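Local coordinates for myosin-I heavy chain (Dictyostelium discoideum, PDB 5EJY), which is an actin-based class VII motor with ATPase activity that acts in early phagocytosis and in adhesion, represented here by the first MyTH4-FERM unit of its tail, at residues A[36-41]-A[110-115]; A[46-51]-A[102-107]; A[317-322]-A[399-404]. All coordinates share one frame; numbering follows the deposited sequence.

Contact 1: residues A[36-41]-A[110-115]; sequences FSYQKS and IKQSTS
The ammonium of Lys111 is gripped by two oxygens of the loop 36-41: Lys111 NZ donates to the carbonyl Ser37 O at 2.7 Å and to the side-chain amide oxygen Gln39 OE1 at an equal 2.7 Å. The lysine chain runs extended past Ser37, Lys111 CG lying 3.5 Å from Ser37 O, and then bends at its last torsion (chi4 66°), which turns NZ in between the two acceptors; Ile35 O adds a weak third bond. Gln39 OE1 also accepts from Gln31 NE2, while Gln39 NE2 turns back to its own loop and bonds Ser41 O, holding the amide from both ends. An alanine in place of Lys111 would probably leave Ser37 O without this charged donor and Gln39 OE1 with one donor fewer, so that the loop is held less firmly to the helix end. One residue on, the side-chain amide of Gln112 pairs with the backbone of Gln39: Gln112 OE1 accepts from Gln39 N at 3.0 Å and Gln112 NE2 donates to Gln39 O at 2.9 Å, so each polar atom of this buried amide finds a partner on one residue. The Tyr38 ring runs nearly parallel to the same amide, the planes 18° apart, with Tyr38 CD1 3.6 Å from Gln112 NE2. Past the helix end the backbone takes over: Tyr38 N donates to Thr114 O at 3.0 Å, nearly straight (164°), and Ser37 CB packs on Thr114 CG2. Met70 of helix 53-70 touches both Tyr38 and Gln112. The arrangement is a loop docked by side-chain-to-backbone bonds on the C-terminal end of a helix, here helix 102-112 of the all-helical MyTH4 domain.

Contact 2: residues A[46-51]-A[102-107]; sequences SLLVHS and RDEIYC
This is a buried polar contact with two leucines beside it, in which the carboxylate of Glu104, on helix 102-112, receives donors from Leu47, Leu48 and His50 of the loop leading to helix 53-70. Successive backbone N-H groups take one oxygen each. Leu47 N bonds the syn lone pair of Glu104 OE2 at 2.7 Å, and Leu48 N bonds Glu104 OE1 at 2.9 Å, on the syn side but 24° out of the carboxylate plane. The third donor, His50 NE2, meets Glu104 OE1 at 2.8 Å from above that plane and from the opposite face to Leu48 N; the bond leaves the imidazole edge close to the ring plane. Glu104 gets there with CG anti to its backbone N and a bend at chi2 (80°), which swings the carboxylate across to the loop. OE2 is also bonded by Gln108 NE2, one turn further along the helix, and so many donors would be expected to favour the ionised form. Within the helical bundle of the MyTH4 domain, the acid thus ties an irregular linker to a helix flank. Ser46 OG bonds Leu48 O at 2.6 Å, closing the bend of the loop from which both N-H groups point to the acid. The leucines flank the carboxylate: Leu47 CD1 lies 3.9 Å from Cys107 CB, and Leu48 CD1 rests on the helix backbone, 3.4 Å from Glu104 N, with Cys107 SG beside it at 4.1 Å. Tyr19 of helix 16-23 touches both Leu48 and Cys107, and Ala59 of helix 53-70 lies against Glu104.

Contact 3: residues A[317-322]-A[399-404]; sequences QLFNDL and QLLEKH
Leu322 and His404 meet tip to tip in a CH-pi contact: Leu322 CD2 sits over one face of the His404 imidazole, 3.6 Å from the ring centroid and only 14° off its normal. The second methyl, Leu322 CD1, lies nearer the root of the ring, 3.8 Å from His404 CG, so the forked end of the leucine spans the imidazole from CG to CE1. His404 has its CG anti to the backbone N (chi1 -167°), which carries the ring from the turn after helix 390-402 back to helix 304-322; its ND1 accepts from Leu406 N, which would resist rotation of the ring. Aliphatic packing makes up the rest. Leu401 points at the facing helix, its CD2 4.0 Å from Phe319 CA and equally far from Leu322 CD1. Leu318 meets the base of the same side chain and its carbonyl, with Leu318 CD2 4.1 Å from Leu401 CB and 3.6 Å from Leu401 O. The two helices belong to the all-helical central lobe (F2) of the FERM domain. Tyr333 of helix 331-346 completes the cluster: it touches Leu322, meets the His404 ring edge to face and bonds Leu400 O through its hydroxyl. On the same helix as Leu322, Gln317 OE1 accepts from Lys291 N at the end of strand 285-291, joining the lobe to the neighbouring mixed sheet.

Contacts 1 and 2 share helix 102-112 and the loop between helices 16-23 and 53-70, contact 2 being nested inside the chain loop that contact 1 closes. Their centres are 14 Å apart, and Leu47 CD1 packs on Lys111 CD at 3.9 Å to join them. Contact 1, at the helix end, is partly buried and relies on a cation and amides; contact 2 is buried and centres on an anion. Contact 3 is also buried but almost wholly apolar, joining a helix to a second helix and the turn that follows it. It lies in the FERM part, on the other side of the chain's centre, its centre about 58 Å from that of contact 2.

Contact 1: residues A[36-41]-A[110-115]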
loop_
_atom_site.group_PDB
_atom_site.type_symbol
_atom_site.label_atom_id
_atom_site.label_comp_id
_atom_site.label_asym_id
_atom_site.label_seq_id
_atom_site.Cartn_x
_atom_site.Cartn_y
_atom_site.Cartn_z
ATOM N N PHE A 36 -12.466 38.501 4.124
ATOM C CA PHE A 36 -11.192 38.011 3.605
ATOM C C PHE A 36 -10.210 37.521 4.675
ATOM O O PHE A 36 -9.163 36.959 4.358
ATOM C CB PHE A 36 -10.538 39.067 2.716
ATOM C CG PHE A 36 -11.387 39.483 1.546
ATOM C CD1 PHE A 36 -11.998 40.727 1.521
ATOM C CD2 PHE A 36 -11.579 38.628 0.469
ATOM C CE1 PHE A 36 -12.775 41.114 0.437
ATOM C CE2 PHE A 36 -12.355 39.005 -0.612
ATOM C CZ PHE A 36 -12.960 40.247 -0.628
ATOM N N SER A 37 -10.550 37.708 5.939
ATOM C CA SER A 37 -9.651 37.302 7.005
ATOM C C SER A 37 -10.405 36.580 8.100
ATOM O O SER A 37 -11.623 36.422 8.024
ATOM C CB SER A 37 -8.931 38.530 7.586
ATOM O OG SER A 37 -9.841 39.341 8.298
ATOM N N TYR A 38 -9.675 36.164 9.131
ATOM C CA TYR A 38 -10.229 35.347 10.208
ATOM C C TYR A 38 -11.553 35.871 10.759
ATOM O O TYR A 38 -11.709 37.073 10.991
ATOM C CB TYR A 38 -9.222 35.219 11.365
ATOM C CG TYR A 38 -9.858 34.657 12.620
ATOM C CD1 TYR A 38 -9.994 33.291 12.793
ATOM C CD2 TYR A 38 -10.359 35.494 13.613
ATOM C CE1 TYR A 38 -10.596 32.762 13.916
ATOM C CE2 TYR A 38 -10.957 34.974 14.749
ATOM C CZ TYR A 38 -11.071 33.606 14.895
ATOM O OH TYR A 38 -11.662 33.061 16.017
ATOM N N GLN A 39 -12.500 34.965 10.989
ATOM C CA GLN A 39 -13.696 35.318 11.744
ATOM C C GLN A 39 -14.165 34.178 12.635
ATOM O O GLN A 39 -13.954 33.004 12.331
ATOM C CB GLN A 39 -14.818 35.774 10.824
ATOM C CG GLN A 39 -15.565 34.637 10.139
ATOM C CD GLN A 39 -16.492 35.154 9.074
ATOM O OE1 GLN A 39 -16.047 35.724 8.083
ATOM N NE2 GLN A 39 -17.789 34.973 9.274
ATOM N N LYS A 40 -14.805 34.532 13.743
ATOM C CA LYS A 40 -15.245 33.536 14.710
ATOM C C LYS A 40 -16.651 33.029 14.389
ATOM O O LYS A 40 -17.043 31.941 14.808
ATOM C CB LYS A 40 -15.186 34.109 16.130
ATOM C CG LYS A 40 -16.231 35.175 16.415
ATOM C CD LYS A 40 -15.731 36.173 17.462
ATOM C CE LYS A 40 -15.250 35.478 18.732
ATOM N N SER A 41 -17.401 33.820 13.635
ATOM C CA SER A 41 -18.773 33.469 13.296
ATOM C C SER A 41 -18.862 32.671 11.986
ATOM O O SER A 41 -17.966 32.736 11.148
ATOM C CB SER A 41 -19.606 34.740 13.180
ATOM O OG SER A 41 -19.119 35.553 12.129
ATOM N N ILE A 110 -6.939 29.581 4.171
ATOM C CA ILE A 110 -6.150 30.803 3.998
ATOM C C ILE A 110 -6.786 31.916 4.816
ATOM O O ILE A 110 -6.117 32.585 5.611
ATOM C CB ILE A 110 -6.086 31.220 2.527
ATOM C CG1 ILE A 110 -5.323 30.167 1.722
ATOM C CG2 ILE A 110 -5.423 32.609 2.380
ATOM C CD1 ILE A 110 -5.530 30.260 0.228
ATOM N N LYS A 111 -8.091 32.088 4.630
ATOM C CA LYS A 111 -8.872 33.092 5.354
ATOM C C LYS A 111 -8.708 32.988 6.872
ATOM O O LYS A 111 -8.397 33.980 7.543
ATOM C CB LYS A 111 -10.358 32.980 4.964
ATOM C CG LYS A 111 -11.334 33.646 5.925
ATOM C CD LYS A 111 -12.794 33.396 5.501
ATOM C CE LYS A 111 -13.762 33.857 6.584
ATOM N NZ LYS A 111 -13.699 35.350 6.749
ATOM N N GLN A 112 -8.921 31.794 7.418
ATOM C CA GLN A 112 -8.907 31.631 8.868
ATOM C C GLN A 112 -7.509 31.734 9.469
ATOM O O GLN A 112 -7.366 31.838 10.689
ATOM C CB GLN A 112 -9.554 30.308 9.288
ATOM C CG GLN A 112 -11.073 30.272 9.107
ATOM C CD GLN A 112 -11.790 31.337 9.934
ATOM O OE1 GLN A 112 -11.956 32.472 9.495
ATOM N NE2 GLN A 112 -12.220 30.965 11.129
ATOM N N SER A 113 -6.486 31.676 8.625
ATOM C CA SER A 113 -5.120 31.839 9.110
ATOM C C SER A 113 -4.598 33.254 8.816
ATOM O O SER A 113 -3.415 33.534 9.002
ATOM C CB SER A 113 -4.186 30.784 8.504
ATOM O OG SER A 113 -4.079 30.944 7.097
ATOM N N THR A 114 -5.482 34.129 8.338
ATOM C CA THR A 114 -5.115 35.515 8.033
ATOM C C THR A 114 -5.579 36.438 9.153
ATOM O O THR A 114 -6.758 36.453 9.493
ATOM C CB THR A 114 -5.729 35.979 6.704
ATOM O OG1 THR A 114 -5.118 35.261 5.626
ATOM C CG2 THR A 114 -5.508 37.491 6.493
ATOM N N SER A 115 -4.643 37.190 9.733
ATOM C CA SER A 115 -4.947 38.078 10.855
ATOM C C SER A 115 -5.659 37.348 11.964
ATOM O O SER A 115 -6.629 37.855 12.519
ATOM C CB SER A 115 -5.802 39.254 10.405
ATOM O OG SER A 115 -5.048 40.097 9.561
#

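Contact 2: residues A[46-51]-A[102-107]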
loop_
_atom_site.group_PDB
_atom_site.type_symbol
_atom_site.label_atom_id
_atom_site.label_comp_id
_atom_site.label_asym_id
_atom_site.label_seq_id
_atom_site.Cartn_x
_atom_site.Cartn_y
_atom_site.Cartn_z
ATOM N N SER A 46 -21.111 30.322 0.779
ATOM C CA SER A 46 -19.803 29.790 0.412
ATOM C C SER A 46 -18.855 30.955 0.121
ATOM O O SER A 46 -19.310 32.035 -0.256
ATOM C CB SER A 46 -19.923 28.883 -0.818
ATOM O OG SER A 46 -20.479 29.570 -1.927
ATOM N N LEU A 47 -17.550 30.746 0.290
ATOM C CA LEU A 47 -16.563 31.761 -0.100
ATOM C C LEU A 47 -16.473 31.954 -1.603
ATOM O O LEU A 47 -16.327 33.079 -2.080
ATOM C CB LEU A 47 -15.157 31.443 0.445
ATOM C CG LEU A 47 -14.886 31.523 1.947
ATOM C CD1 LEU A 47 -13.372 31.396 2.230
ATOM C CD2 LEU A 47 -15.428 32.824 2.566
ATOM N N LEU A 48 -16.534 30.855 -2.354
ATOM C CA LEU A 48 -16.470 30.935 -3.800
ATOM C C LEU A 48 -17.863 30.714 -4.385
ATOM O O LEU A 48 -18.808 30.401 -3.665
ATOM C CB LEU A 48 -15.465 29.920 -4.358
ATOM C CG LEU A 48 -14.050 30.052 -3.792
ATOM C CD1 LEU A 48 -13.130 28.963 -4.336
ATOM C CD2 LEU A 48 -13.473 31.455 -4.109
ATOM N N VAL A 49 -17.996 30.897 -5.685
ATOM C CA VAL A 49 -19.309 30.775 -6.308
ATOM C C VAL A 49 -19.509 29.365 -6.845
ATOM O O VAL A 49 -18.746 28.903 -7.689
ATOM C CB VAL A 49 -19.484 31.784 -7.452
ATOM C CG1 VAL A 49 -20.829 31.578 -8.148
ATOM C CG2 VAL A 49 -19.336 33.231 -6.922
ATOM N N HIS A 50 -20.538 28.685 -6.350
ATOM C CA HIS A 50 -20.890 27.367 -6.864
ATOM C C HIS A 50 -22.276 27.419 -7.522
ATOM O O HIS A 50 -23.240 27.865 -6.914
ATOM C CB HIS A 50 -20.844 26.322 -5.735
ATOM C CG HIS A 50 -19.559 26.333 -4.956
ATOM N ND1 HIS A 50 -18.438 25.634 -5.355
ATOM C CD2 HIS A 50 -19.214 26.973 -3.813
ATOM C CE1 HIS A 50 -17.457 25.843 -4.492
ATOM N NE2 HIS A 50 -17.904 26.646 -3.542
ATOM N N SER A 51 -22.372 26.971 -8.768
ATOM C CA SER A 51 -23.666 26.928 -9.448
ATOM C C SER A 51 -24.535 25.806 -8.877
ATOM O O SER A 51 -25.760 25.822 -9.001
ATOM C CB SER A 51 -23.476 26.721 -10.951
ATOM O OG SER A 51 -22.859 25.473 -11.219
ATOM N N ARG A 102 -12.581 21.873 -3.759
ATOM C CA ARG A 102 -11.223 21.902 -3.223
ATOM C C ARG A 102 -10.749 23.327 -2.999
ATOM O O ARG A 102 -10.179 23.646 -1.933
ATOM C CB ARG A 102 -10.260 21.155 -4.154
ATOM C CG ARG A 102 -10.548 19.651 -4.189
ATOM C CD ARG A 102 -9.647 18.923 -5.144
ATOM N NE ARG A 102 -9.904 17.484 -5.108
ATOM C CZ ARG A 102 -9.229 16.592 -5.816
ATOM N NH1 ARG A 102 -8.238 16.990 -6.594
ATOM N NH2 ARG A 102 -9.526 15.299 -5.723
ATOM N N ASP A 103 -10.974 24.189 -3.987
ATOM C CA ASP A 103 -10.484 25.574 -3.847
ATOM C C ASP A 103 -11.234 26.301 -2.743
ATOM O O ASP A 103 -10.646 27.070 -1.978
ATOM C CB ASP A 103 -10.531 26.333 -5.172
ATOM C CG ASP A 103 -9.495 25.826 -6.164
ATOM O OD1 ASP A 103 -8.572 25.075 -5.757
ATOM O OD2 ASP A 103 -9.593 26.181 -7.352
ATOM N N GLU A 104 -12.532 26.029 -2.641
ATOM C CA GLU A 104 -13.334 26.514 -1.522
ATOM C C GLU A 104 -12.672 26.219 -0.177
ATOM O O GLU A 104 -12.469 27.126 0.639
ATOM C CB GLU A 104 -14.733 25.886 -1.558
ATOM C CG GLU A 104 -15.597 26.237 -0.355
ATOM C CD GLU A 104 -16.222 27.617 -0.461
ATOM O OE1 GLU A 104 -16.517 28.053 -1.595
ATOM O OE2 GLU A 104 -16.410 28.264 0.596
ATOM N N ILE A 105 -12.348 24.947 0.052
ATOM C CA ILE A 105 -11.690 24.524 1.280
ATOM C C ILE A 105 -10.384 25.273 1.506
ATOM O O ILE A 105 -10.142 25.794 2.602
ATOM C CB ILE A 105 -11.443 22.988 1.300
ATOM C CG1 ILE A 105 -12.782 22.234 1.297
ATOM C CG2 ILE A 105 -10.578 22.584 2.503
ATOM C CD1 ILE A 105 -12.682 20.813 0.719
ATOM N N TYR A 106 -9.534 25.350 0.489
ATOM C CA TYR A 106 -8.259 26.029 0.689
ATOM C C TYR A 106 -8.448 27.517 1.011
ATOM O O TYR A 106 -7.728 28.063 1.828
ATOM C CB TYR A 106 -7.354 25.871 -0.528
ATOM C CG TYR A 106 -6.526 24.603 -0.523
ATOM C CD1 TYR A 106 -5.341 24.531 0.194
ATOM C CD2 TYR A 106 -6.940 23.472 -1.228
ATOM C CE1 TYR A 106 -4.571 23.374 0.201
ATOM C CE2 TYR A 106 -6.168 22.305 -1.232
ATOM C CZ TYR A 106 -4.986 22.270 -0.518
ATOM O OH TYR A 106 -4.209 21.132 -0.512
ATOM N N CYS A 107 -9.421 28.158 0.372
ATOM C CA CYS A 107 -9.675 29.579 0.614
ATOM C C CYS A 107 -10.148 29.808 2.033
ATOM O O CYS A 107 -9.802 30.815 2.647
ATOM C CB CYS A 107 -10.707 30.143 -0.369
ATOM S SG CYS A 107 -10.087 30.400 -2.013
#

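Contact 3: residues A[317-322]-A[399-404]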
loop_
_atom_site.group_PDB
_atom_site.type_symbol
_atom_site.label_atom_id
_atom_site.label_comp_id
_atom_site.label_asym_id
_atom_site.label_seq_id
_atom_site.Cartn_x
_atom_site.Cartn_y
_atom_site.Cartn_z
ATOM N N GLN A 317 9.256 -18.075 1.459
ATOM C CA GLN A 317 8.012 -17.847 0.717
ATOM C C GLN A 317 7.563 -19.104 -0.029
ATOM O O GLN A 317 6.408 -19.505 0.061
ATOM C CB GLN A 317 8.221 -16.701 -0.271
ATOM C CG GLN A 317 7.158 -16.547 -1.344
ATOM C CD GLN A 317 7.435 -15.346 -2.236
ATOM O OE1 GLN A 317 8.010 -14.359 -1.783
ATOM N NE2 GLN A 317 7.061 -15.438 -3.508
ATOM N N LEU A 318 8.480 -19.701 -0.779
ATOM C CA LEU A 318 8.179 -20.913 -1.542
ATOM C C LEU A 318 7.786 -22.074 -0.638
ATOM O O LEU A 318 6.825 -22.791 -0.918
ATOM C CB LEU A 318 9.373 -21.295 -2.405
ATOM C CG LEU A 318 9.240 -22.548 -3.278
ATOM C CD1 LEU A 318 7.995 -22.491 -4.170
ATOM C CD2 LEU A 318 10.495 -22.667 -4.112
ATOM N N PHE A 319 8.532 -22.266 0.445
ATOM C CA PHE A 319 8.202 -23.290 1.426
ATOM C C PHE A 319 6.769 -23.107 1.896
ATOM O O PHE A 319 5.986 -24.057 1.922
ATOM C CB PHE A 319 9.149 -23.192 2.625
ATOM C CG PHE A 319 8.890 -24.218 3.699
ATOM C CD1 PHE A 319 9.712 -25.330 3.822
ATOM C CD2 PHE A 319 7.840 -24.059 4.592
ATOM C CE1 PHE A 319 9.488 -26.266 4.816
ATOM C CE2 PHE A 319 7.602 -24.993 5.585
ATOM C CZ PHE A 319 8.428 -26.102 5.697
ATOM N N ASN A 320 6.425 -21.879 2.276
ATOM C CA ASN A 320 5.074 -21.595 2.746
ATOM C C ASN A 320 4.014 -21.803 1.668
ATOM O O ASN A 320 2.922 -22.289 1.956
ATOM C CB ASN A 320 4.979 -20.182 3.318
ATOM C CG ASN A 320 5.781 -20.025 4.591
ATOM O OD1 ASN A 320 5.977 -20.991 5.331
ATOM N ND2 ASN A 320 6.252 -18.807 4.854
ATOM N N ASP A 321 4.331 -21.444 0.431
ATOM C CA ASP A 321 3.383 -21.663 -0.646
ATOM C C ASP A 321 3.181 -23.169 -0.892
ATOM O O ASP A 321 2.081 -23.605 -1.201
ATOM C CB ASP A 321 3.824 -20.968 -1.933
ATOM C CG ASP A 321 3.598 -19.456 -1.895
ATOM O OD1 ASP A 321 2.785 -18.987 -1.077
ATOM O OD2 ASP A 321 4.226 -18.746 -2.695
ATOM N N LEU A 322 4.241 -23.956 -0.755
ATOM C CA LEU A 322 4.131 -25.398 -0.998
ATOM C C LEU A 322 3.412 -26.112 0.143
ATOM O O LEU A 322 3.080 -27.301 0.038
ATOM C CB LEU A 322 5.505 -26.009 -1.301
ATOM C CG LEU A 322 6.113 -25.447 -2.583
ATOM C CD1 LEU A 322 7.480 -26.035 -2.877
ATOM C CD2 LEU A 322 5.158 -25.688 -3.762
ATOM N N GLN A 399 17.413 -27.802 -2.012
ATOM C CA GLN A 399 17.416 -28.588 -3.237
ATOM C C GLN A 399 16.004 -29.039 -3.594
ATOM O O GLN A 399 15.579 -28.906 -4.734
ATOM C CB GLN A 399 18.335 -29.807 -3.099
ATOM N N LEU A 400 15.285 -29.580 -2.615
ATOM C CA LEU A 400 13.920 -30.050 -2.834
ATOM C C LEU A 400 12.996 -28.908 -3.248
ATOM O O LEU A 400 12.086 -29.086 -4.069
ATOM C CB LEU A 400 13.388 -30.713 -1.564
ATOM C CG LEU A 400 13.946 -32.104 -1.260
ATOM C CD1 LEU A 400 13.520 -32.579 0.118
ATOM C CD2 LEU A 400 13.489 -33.093 -2.339
ATOM N N LEU A 401 13.224 -27.737 -2.659
ATOM C CA LEU A 401 12.443 -26.550 -2.988
ATOM C C LEU A 401 12.746 -26.102 -4.408
ATOM O O LEU A 401 11.835 -25.845 -5.197
ATOM C CB LEU A 401 12.730 -25.406 -1.994
ATOM C CG LEU A 401 12.241 -25.581 -0.553
ATOM C CD1 LEU A 401 12.687 -24.402 0.317
ATOM C CD2 LEU A 401 10.724 -25.721 -0.501
ATOM N N GLU A 402 14.030 -26.022 -4.739
ATOM C CA GLU A 402 14.455 -25.490 -6.031
ATOM C C GLU A 402 14.036 -26.359 -7.222
ATOM O O GLU A 402 13.973 -25.876 -8.353
ATOM C CB GLU A 402 15.973 -25.276 -6.062
ATOM C CG GLU A 402 16.446 -24.054 -5.292
ATOM C CD GLU A 402 15.926 -22.755 -5.883
ATOM O OE1 GLU A 402 15.432 -22.781 -7.030
ATOM O OE2 GLU A 402 16.011 -21.708 -5.205
ATOM N N LYS A 403 13.758 -27.634 -6.969
ATOM C CA LYS A 403 13.404 -28.554 -8.053
ATOM C C LYS A 403 11.897 -28.756 -8.201
ATOM O O LYS A 403 11.449 -29.474 -9.103
ATOM C CB LYS A 403 14.099 -29.910 -7.874
ATOM C CG LYS A 403 15.617 -29.857 -7.992
ATOM C CD LYS A 403 16.061 -29.329 -9.350
ATOM C CE LYS A 403 17.580 -29.348 -9.489
ATOM N N HIS A 404 11.111 -28.139 -7.322
ATOM C CA HIS A 404 9.653 -28.209 -7.455
ATOM C C HIS A 404 9.204 -27.434 -8.689
ATOM O O HIS A 404 9.780 -26.393 -8.999
ATOM C CB HIS A 404 8.969 -27.658 -6.208
ATOM C CG HIS A 404 7.510 -27.977 -6.135
ATOM N ND1 HIS A 404 6.561 -27.287 -6.860
ATOM C CD2 HIS A 404 6.840 -28.923 -5.435
ATOM C CE1 HIS A 404 5.366 -27.792 -6.602
ATOM N NE2 HIS A 404 5.508 -28.782 -5.736
#